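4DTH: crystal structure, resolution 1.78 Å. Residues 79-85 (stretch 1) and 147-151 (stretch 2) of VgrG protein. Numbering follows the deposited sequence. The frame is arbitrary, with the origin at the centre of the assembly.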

# COMPACT_ATOMS: atom_id res chain seq x y z
N LYS A 79 36.36 4.19 -2.60
CA LYS A 79 35.30 3.26 -2.22
C LYS A 79 34.70 2.59 -3.43
O LYS A 79 34.70 3.13 -4.54
N ASN A 80 34.18 1.39 -3.18
CA ASN A 80 33.55 0.54 -4.17
C ASN A 80 32.05 0.88 -4.28
O ASN A 80 31.30 0.71 -3.31
N TYR A 81 31.64 1.32 -5.47
CA TYR A 81 30.23 1.58 -5.76
C TYR A 81 29.80 0.70 -6.92
O TYR A 81 28.84 1.04 -7.61
N GLN A 82 30.50 -0.43 -7.14
CA GLN A 82 30.20 -1.33 -8.25
C GLN A 82 28.83 -1.95 -8.18
O GLN A 82 28.43 -2.47 -7.14
N ASN A 83 28.10 -1.84 -9.30
CA ASN A 83 26.74 -2.35 -9.50
C ASN A 83 25.66 -1.62 -8.71
O ASN A 83 24.50 -2.02 -8.76
N TRP A 84 26.01 -0.51 -8.02
CA TRP A 84 25.05 0.28 -7.26
C TRP A 84 23.98 0.88 -8.16
O TRP A 84 24.27 1.25 -9.31
N GLN A 85 22.75 0.95 -7.64
CA GLN A 85 21.58 1.47 -8.35
C GLN A 85 21.05 2.71 -7.67
O GLN A 85 21.12 2.81 -6.45
N ALA A 147 23.92 1.44 6.27
CA ALA A 147 24.93 2.48 6.07
C ALA A 147 25.50 2.46 4.65
O ALA A 147 26.12 3.44 4.24
N LYS A 148 25.30 1.35 3.91
CA LYS A 148 25.77 1.19 2.54
C LYS A 148 24.80 1.90 1.57
O LYS A 148 24.07 1.26 0.82
N HIS A 149 24.79 3.23 1.65
CA HIS A 149 23.97 4.10 0.80
C HIS A 149 24.61 5.47 0.69
O HIS A 149 25.48 5.81 1.49
N VAL A 150 24.17 6.26 -0.30
CA VAL A 150 24.54 7.66 -0.44
C VAL A 150 23.28 8.43 -0.84
O VAL A 150 22.39 7.88 -1.49
N ILE A 151 23.22 9.70 -0.45
CA ILE A 151 22.12 10.60 -0.82
C ILE A 151 22.73 11.62 -1.77
O ILE A 151 23.76 12.22 -1.44

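With 9.0 Å between the CA atoms of W84 and H149, the backbones stand too far apart to pair, and no hydrogen bond crosses; the gap is filled by side chains, W84 above all. It closes a type II turn begun at Y81, with W84 N hydrogen-bonded to Y81 O at 3.3 Å, and its CA-to-CB bond points toward the second stretch. With chi1 m (-80°) and chi2 at 43°, the indole reaches the backbone itself: CH2 lies 3.7 Å from K148 C and 3.7 Å from H149 N, while V150 N sits at the ring edge, 4.0 Å from CZ3.

V150, chi1 m, also points toward the first stretch. Both methyls lie 4.3 Å from W84 CZ3, and CG1 is also 4.1 Å from CE1 of Y81, whose sideways CB and m rotamer (chi2 -80°) still bring the ring within reach.

K148 also starts sideways. Its chi1 is off-well at -125°, but chi2 and chi3 are t, carrying the chain past the ring, with CG 4.0 Å from W84 CZ2, before chi4 turns m. NZ ends 3.8 Å from W84 NE1, a contact without a hydrogen bond, and NE1 is buried with no partner in the model. H149, chi1 p, points away and finds its polar partners outside this contact.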

# COMPACT_ATOMS: atom_id res chain seq x y z
CB LYS A 79 34.23 3.93 -1.34
CG LYS A 79 34.72 4.15 0.09
CD LYS A 79 34.09 5.36 0.75
CE LYS A 79 35.19 6.25 1.29
NZ LYS A 79 34.69 7.37 2.12
CB ASN A 80 33.77 -0.93 -3.80
CG ASN A 80 32.70 -1.85 -4.32
OD1 ASN A 80 31.75 -2.22 -3.61
ND2 ASN A 80 32.76 -2.16 -5.60
CB TYR A 81 29.98 3.08 -6.06
CG TYR A 81 30.32 3.97 -4.90
CD1 TYR A 81 29.44 4.13 -3.83
CD2 TYR A 81 31.55 4.63 -4.83
CE1 TYR A 81 29.76 4.93 -2.74
CE2 TYR A 81 31.88 5.43 -3.74
CZ TYR A 81 30.98 5.58 -2.70
OH TYR A 81 31.30 6.37 -1.63
CB GLN A 82 31.31 -2.38 -8.47
CG GLN A 82 31.99 -2.28 -9.84
CD GLN A 82 32.60 -0.92 -10.12
OE1 GLN A 82 31.95 -0.01 -10.67
NE2 GLN A 82 33.86 -0.75 -9.76
CB ASN A 83 26.66 -3.88 -9.36
CG ASN A 83 27.66 -4.62 -10.23
OD1 ASN A 83 27.94 -4.25 -11.38
ND2 ASN A 83 28.25 -5.67 -9.68
CB TRP A 84 25.75 1.40 -6.47
CG TRP A 84 26.40 0.96 -5.19
CD1 TRP A 84 27.15 -0.16 -4.99
CD2 TRP A 84 26.46 1.71 -3.97
NE1 TRP A 84 27.63 -0.18 -3.70
CE2 TRP A 84 27.23 0.96 -3.05
CE3 TRP A 84 25.93 2.95 -3.56
CZ2 TRP A 84 27.48 1.40 -1.75
CZ3 TRP A 84 26.17 3.38 -2.26
CH2 TRP A 84 26.92 2.60 -1.36
CB GLN A 85 20.47 0.41 -8.37
CG GLN A 85 20.85 -0.91 -9.07
CD GLN A 85 21.02 -0.72 -10.55
OE1 GLN A 85 20.10 -0.31 -11.25
NE2 GLN A 85 22.21 -1.02 -11.07
CB ALA A 147 26.04 2.34 7.10
CB LYS A 148 25.96 -0.30 2.18
CG LYS A 148 27.36 -0.61 1.67
CD LYS A 148 27.59 -2.11 1.52
CE LYS A 148 28.87 -2.40 0.77
NZ LYS A 148 28.65 -2.34 -0.69
CB HIS A 149 22.52 4.24 1.35
CG HIS A 149 22.39 5.22 2.48
ND1 HIS A 149 22.55 4.83 3.80
CD2 HIS A 149 22.14 6.56 2.45
CE1 HIS A 149 22.39 5.93 4.53
NE2 HIS A 149 22.14 6.99 3.76
CB VAL A 150 25.73 7.97 -1.40
CG1 VAL A 150 27.04 7.38 -0.89
CG2 VAL A 150 25.46 7.54 -2.84
CB ILE A 151 21.48 11.28 0.43
CG1 ILE A 151 20.89 10.25 1.42
CG2 ILE A 151 20.45 12.37 0.01
CD1 ILE A 151 19.66 9.41 0.88